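Local coordinates for regulatory protein YycH-like domain-containing protein (Eubacterium rectale, PDB 5COZ) that is of unknown function but probably is a cell-envelope lipoprotein, and its YycH-like domain hints at a regulatory role, at residues S56-N68 with Y305-P319. Sequence-based numbering, arbitrary orientation. Where two conformers were deposited one is given.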
loop_
_atom_site.group_PDB
_atom_site.type_symbol
_atom_site.label_atom_id
_atom_site.label_comp_id
_atom_site.label_asym_id
_atom_site.label_seq_id
_atom_site.Cartn_x
_atom_site.Cartn_y
_atom_site.Cartn_z
ATOM N N SER A 56 21.534 0.168 -1.689
ATOM C CA SER A 56 22.487 -0.316 -0.709
ATOM C C SER A 56 21.848 -0.316 0.650
ATOM O O SER A 56 20.696 0.106 0.799
ATOM C CB SER A 56 23.757 0.536 -0.702
ATOM O OG SER A 56 23.545 1.735 0.014
ATOM N N TYR A 57 22.613 -0.763 1.656
ATOM C CA TYR A 57 22.130 -0.735 3.036
ATOM C C TYR A 57 22.376 0.628 3.700
ATOM O O TYR A 57 21.992 0.815 4.858
ATOM C CB TYR A 57 22.793 -1.834 3.859
ATOM C CG TYR A 57 22.381 -3.245 3.500
ATOM C CD1 TYR A 57 21.116 -3.730 3.823
ATOM C CD2 TYR A 57 23.278 -4.120 2.897
ATOM C CE1 TYR A 57 20.764 -5.065 3.582
ATOM C CE2 TYR A 57 22.942 -5.448 2.645
ATOM C CZ TYR A 57 21.683 -5.919 2.994
ATOM O OH TYR A 57 21.365 -7.248 2.806
ATOM N N TYR A 58 23.024 1.586 3.003
ATOM C CA TYR A 58 23.236 2.912 3.579
ATOM C C TYR A 58 22.050 3.775 3.219
ATOM O O TYR A 58 21.810 4.040 2.024
ATOM C CB TYR A 58 24.528 3.519 3.038
ATOM C CG TYR A 58 25.731 2.941 3.735
ATOM C CD1 TYR A 58 26.264 1.714 3.346
ATOM C CD2 TYR A 58 26.308 3.590 4.821
ATOM C CE1 TYR A 58 27.376 1.172 3.993
ATOM C CE2 TYR A 58 27.417 3.055 5.478
ATOM C CZ TYR A 58 27.943 1.846 5.062
ATOM O OH TYR A 58 29.009 1.308 5.740
ATOM N N VAL A 59 21.255 4.145 4.231
ATOM C CA VAL A 59 19.970 4.808 4.014
ATOM C C VAL A 59 19.898 6.095 4.785
ATOM O O VAL A 59 20.293 6.159 5.969
ATOM C CB VAL A 59 18.813 3.855 4.436
ATOM C CG1 VAL A 59 17.433 4.500 4.277
ATOM C CG2 VAL A 59 18.868 2.556 3.643
ATOM N N LYS A 60 19.395 7.132 4.119
ATOM C CA LYS A 60 19.187 8.433 4.723
ATOM C C LYS A 60 17.934 8.486 5.565
ATOM O O LYS A 60 16.933 7.871 5.223
ATOM C CB LYS A 60 18.964 9.507 3.634
ATOM C CG LYS A 60 20.149 9.733 2.728
ATOM C CD LYS A 60 19.660 10.638 1.573
ATOM C CE LYS A 60 20.779 11.118 0.699
ATOM N NZ LYS A 60 21.583 12.166 1.404
ATOM N N SER A 61 17.996 9.242 6.659
ATOM C CA SER A 61 16.839 9.728 7.380
ATOM C C SER A 61 16.717 11.181 7.031
ATOM O O SER A 61 17.700 11.817 6.631
ATOM C CB SER A 61 17.002 9.562 8.882
ATOM O OG SER A 61 16.972 8.183 9.184
ATOM N N GLY A 62 15.530 11.730 7.196
ATOM C CA GLY A 62 15.392 13.140 6.865
ATOM C C GLY A 62 14.121 13.756 7.389
ATOM O O GLY A 62 13.478 13.238 8.311
ATOM N N LYS A 63 13.837 14.925 6.851
ATOM C CA LYS A 63 12.606 15.662 7.112
ATOM C C LYS A 63 11.894 15.805 5.800
ATOM O O LYS A 63 12.546 16.068 4.771
ATOM C CB LYS A 63 12.884 17.059 7.677
ATOM C CG LYS A 63 13.689 17.119 8.964
ATOM C CD LYS A 63 12.847 16.869 10.173
ATOM C CE LYS A 63 13.615 17.252 11.421
ATOM N NZ LYS A 63 12.873 16.774 12.611
ATOM N N VAL A 64 10.570 15.662 5.818
ATOM C CA VAL A 64 9.726 15.884 4.632
ATOM C C VAL A 64 8.590 16.788 5.017
ATOM O O VAL A 64 8.240 16.882 6.200
ATOM C CB VAL A 64 9.142 14.560 4.032
ATOM C CG1 VAL A 64 10.241 13.594 3.586
ATOM C CG2 VAL A 64 8.190 13.883 5.020
ATOM N N LYS A 65 7.986 17.429 4.027
ATOM C CA LYS A 65 6.798 18.243 4.231
ATOM C C LYS A 65 5.658 17.588 3.519
ATOM O O LYS A 65 5.821 17.092 2.413
ATOM C CB LYS A 65 7.017 19.661 3.654
ATOM C CG LYS A 65 7.768 20.595 4.573
ATOM C CD LYS A 65 7.679 22.034 4.050
ATOM C CE LYS A 65 8.277 23.029 5.021
ATOM N NZ LYS A 65 9.764 23.063 4.952
ATOM N N ALA A 66 4.478 17.635 4.114
ATOM C CA ALA A 66 3.298 17.142 3.440
ATOM C C ALA A 66 3.032 17.946 2.175
ATOM O O ALA A 66 3.219 19.174 2.182
ATOM C CB ALA A 66 2.096 17.275 4.377
ATOM N N ILE A 67 2.632 17.266 1.090
ATOM C CA ILE A 67 2.184 17.926 -0.132
ATOM C C ILE A 67 0.697 18.161 0.075
ATOM O O ILE A 67 -0.061 17.211 0.314
ATOM C CB ILE A 67 2.521 17.114 -1.412
ATOM C CG1 ILE A 67 4.058 17.066 -1.598
ATOM C CG2 ILE A 67 1.852 17.751 -2.668
ATOM C CD1 ILE A 67 4.573 16.125 -2.622
ATOM N N ASN A 68 0.276 19.422 0.062
ATOM C CA ASN A 68 -1.136 19.731 0.231
ATOM C C ASN A 68 -1.729 19.903 -1.165
ATOM O O ASN A 68 -1.367 20.846 -1.892
ATOM C CB ASN A 68 -1.305 20.982 1.082
ATOM C CG ASN A 68 -2.748 21.248 1.417
ATOM O OD1 ASN A 68 -3.625 21.192 0.543
ATOM N ND2 ASN A 68 -3.024 21.537 2.680
ATOM N N TYR A 305 9.921 3.422 4.395
ATOM C CA TYR A 305 10.175 4.682 5.073
ATOM C C TYR A 305 8.956 5.049 5.894
ATOM O O TYR A 305 7.879 5.312 5.339
ATOM C CB TYR A 305 10.441 5.797 4.043
ATOM C CG TYR A 305 11.894 6.069 3.733
ATOM C CD1 TYR A 305 12.820 6.283 4.752
ATOM C CD2 TYR A 305 12.329 6.215 2.422
ATOM C CE1 TYR A 305 14.144 6.641 4.472
ATOM C CE2 TYR A 305 13.647 6.584 2.128
ATOM C CZ TYR A 305 14.548 6.803 3.156
ATOM O OH TYR A 305 15.835 7.188 2.860
HETATM N N MSE A 306 9.133 5.116 7.211
HETATM C CA MSE A 306 8.027 5.501 8.082
HETATM C C MSE A 306 8.104 6.998 8.355
HETATM O O MSE A 306 9.198 7.548 8.517
HETATM C CB MSE A 306 8.060 4.717 9.393
HETATM C CG MSE A 306 6.869 5.049 10.277
HETATM SE SE MSE A 306 6.617 3.734 11.670
HETATM C CE MSE A 306 5.723 2.404 10.632
ATOM N N LEU A 307 6.927 7.633 8.375
ATOM C CA LEU A 307 6.833 9.037 8.718
ATOM C C LEU A 307 6.377 9.228 10.138
ATOM O O LEU A 307 5.442 8.555 10.602
ATOM C CB LEU A 307 5.880 9.755 7.810
ATOM C CG LEU A 307 6.258 9.802 6.352
ATOM C CD1 LEU A 307 5.534 10.833 5.760
ATOM C CD2 LEU A 307 7.684 10.227 6.139
ATOM N N PHE A 308 7.051 10.166 10.835
ATOM C CA PHE A 308 6.717 10.476 12.219
ATOM C C PHE A 308 6.399 11.947 12.293
ATOM O O PHE A 308 7.260 12.783 11.952
ATOM C CB PHE A 308 7.892 10.110 13.150
ATOM C CG PHE A 308 8.281 8.653 13.117
ATOM C CD1 PHE A 308 7.642 7.727 13.938
ATOM C CD2 PHE A 308 9.234 8.190 12.213
ATOM C CE1 PHE A 308 8.003 6.383 13.911
ATOM C CE2 PHE A 308 9.592 6.851 12.184
ATOM C CZ PHE A 308 8.985 5.957 13.044
ATOM N N ALA A 309 5.185 12.288 12.741
ATOM C CA ALA A 309 4.815 13.706 12.825
ATOM C C ALA A 309 5.823 14.499 13.654
ATOM O O ALA A 309 6.309 14.027 14.686
ATOM C CB ALA A 309 3.417 13.845 13.409
ATOM N N ASP A 310 6.200 15.688 13.150
ATOM C CA ASP A 310 7.169 16.512 13.847
ATOM C C ASP A 310 6.468 17.775 14.326
ATOM O O ASP A 310 6.097 17.848 15.496
ATOM C CB ASP A 310 8.393 16.797 12.941
ATOM C CG ASP A 310 9.506 17.639 13.562
ATOM O OD1 ASP A 310 9.494 17.830 14.805
ATOM O OD2 ASP A 310 10.405 18.054 12.818
ATOM N N LYS A 311 6.264 18.753 13.431
ATOM C CA LYS A 311 5.594 20.036 13.699
ATOM C C LYS A 311 5.289 20.697 12.387
ATOM O O LYS A 311 5.979 20.433 11.411
ATOM C CB LYS A 311 6.470 20.963 14.583
ATOM C CG LYS A 311 7.812 21.354 13.973
ATOM C CD LYS A 311 8.520 22.443 14.792
ATOM C CE LYS A 311 9.494 21.885 15.801
ATOM N NZ LYS A 311 10.258 22.966 16.482
ATOM N N ASN A 312 4.347 21.649 12.332
ATOM C CA ASN A 312 4.070 22.479 11.140
ATOM C C ASN A 312 4.086 21.718 9.772
ATOM O O ASN A 312 4.739 22.151 8.818
ATOM C CB ASN A 312 5.073 23.648 11.087
ATOM C CG ASN A 312 5.114 24.477 12.349
ATOM O OD1 ASN A 312 4.082 24.897 12.885
ATOM N ND2 ASN A 312 6.309 24.712 12.862
ATOM N N GLU A 313 3.333 20.602 9.686
ATOM C CA GLU A 313 3.161 19.747 8.484
ATOM C C GLU A 313 4.494 19.114 7.999
ATOM O O GLU A 313 4.556 18.592 6.880
ATOM C CB GLU A 313 2.445 20.455 7.308
ATOM C CG GLU A 313 1.365 21.485 7.642
ATOM C CD GLU A 313 0.285 21.111 8.642
ATOM O OE1 GLU A 313 -0.311 20.019 8.507
ATOM O OE2 GLU A 313 0.012 21.935 9.545
ATOM N N THR A 314 5.545 19.148 8.849
ATOM C CA THR A 314 6.834 18.468 8.633
ATOM C C THR A 314 6.806 17.108 9.405
ATOM O O THR A 314 6.193 16.980 10.474
ATOM C CB THR A 314 8.027 19.374 9.044
ATOM O OG1 THR A 314 8.043 20.523 8.198
ATOM C CG2 THR A 314 9.401 18.675 8.948
ATOM N N TYR A 315 7.489 16.120 8.840
ATOM C CA TYR A 315 7.588 14.793 9.421
ATOM C C TYR A 315 9.007 14.335 9.378
ATOM O O TYR A 315 9.711 14.674 8.428
ATOM C CB TYR A 315 6.753 13.795 8.571
ATOM C CG TYR A 315 5.282 14.106 8.446
ATOM C CD1 TYR A 315 4.834 15.128 7.618
ATOM C CD2 TYR A 315 4.335 13.365 9.144
ATOM C CE1 TYR A 315 3.477 15.434 7.517
ATOM C CE2 TYR A 315 2.975 13.644 9.037
ATOM C CZ TYR A 315 2.554 14.708 8.249
ATOM O OH TYR A 315 1.211 14.998 8.109
ATOM N N ASP A 316 9.433 13.519 10.340
ATOM C CA ASP A 316 10.714 12.835 10.245
ATOM C C ASP A 316 10.474 11.604 9.387
ATOM O O ASP A 316 9.431 10.945 9.557
ATOM C CB ASP A 316 11.218 12.405 11.620
ATOM C CG ASP A 316 11.764 13.578 12.404
ATOM O OD1 ASP A 316 12.872 14.044 12.070
ATOM O OD2 ASP A 316 11.091 14.015 13.360
ATOM N N ILE A 317 11.387 11.290 8.486
ATOM C CA ILE A 317 11.278 10.106 7.628
ATOM C C ILE A 317 12.451 9.196 7.968
ATOM O O ILE A 317 13.603 9.648 7.916
ATOM C CB ILE A 317 11.192 10.479 6.128
ATOM C CG1 ILE A 317 11.014 9.227 5.257
ATOM C CG2 ILE A 317 12.354 11.383 5.615
ATOM C CD1 ILE A 317 10.616 9.528 3.806
ATOM N N LYS A 318 12.155 7.949 8.413
ATOM C CA LYS A 318 13.231 7.066 8.865
ATOM C C LYS A 318 12.971 5.682 8.343
ATOM O O LYS A 318 11.799 5.275 8.258
ATOM C CB LYS A 318 13.284 7.026 10.413
ATOM C CG LYS A 318 13.599 8.411 11.023
ATOM C CD LYS A 318 13.713 8.364 12.547
ATOM C CE LYS A 318 15.010 7.702 12.989
ATOM N NZ LYS A 318 15.076 7.522 14.469
ATOM N N PRO A 319 14.018 4.912 8.015
ATOM C CA PRO A 319 13.767 3.565 7.493
ATOM C C PRO A 319 13.380 2.597 8.591
ATOM O O PRO A 319 13.916 2.643 9.721
ATOM C CB PRO A 319 15.121 3.161 6.885
ATOM C CG PRO A 319 16.146 3.912 7.739
ATOM C CD PRO A 319 15.464 5.239 8.015
HETATM O O HOH W 1 18.291 6.745 1.464
HETATM O O HOH W 2 14.658 12.429 10.681
HETATM O O HOH W 3 10.648 21.071 6.655
#
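V64 pairs with Y315 and G62 with I317 in antiparallel, hydrogen-bonded register, joining strand 58-66 to the returning arm of the hairpin 305-319. V64 N reaches Y315 O at 2.9 Å, and A66 N extends the ladder to E313 O in the type I' turn from K311 to T314.

The tight part is the apolar face. The branched V64 suits its place because its two methyls serve different neighbours: CG1 lies 3.7 Å from I317 CG2, while CG2 meets Y315 CB at 3.8 Å. I317 CG2 also packs on the backbone of G62, 3.4 Å from G62 C; glycine probably suits this strongly extended position (phi/psi -166°/-165°). I317 sends its longer branch anti to the backbone N (chi1 -177°), which sets CD1 above one face of the Y305 ring, offset toward its rim. That ring reaches across edge-on, and its OH donates to K60 O at 2.7 Å; a water linking the same OH to K60 N completes the grip. V59 CG1 packs against P319 CB nearby.

The opposite face, carrying K63, K65, T314 and D316, is looser and more hydrated. K63 bends at chi2, bringing NZ between two carboxylates: 2.8 Å from D316 OD1, approached on its syn side but tilted out of the carboxylate plane, and equally near D310 OD2, met from above the carboxylate plane. A methionine in place of K63 would probably leave these two acids without their shared cation, close enough to repel each other. A water bridges D316 OD1 to G62 O.

D310 and K311 facing T314 make a classic beta bulge beside the turn. Strand 58-66 lies between strands 314-330 and 262-272 in a mixed sheet, antiparallel to both, while I317 and Y305 touch V220 of strand 211-220, part of the other sheet.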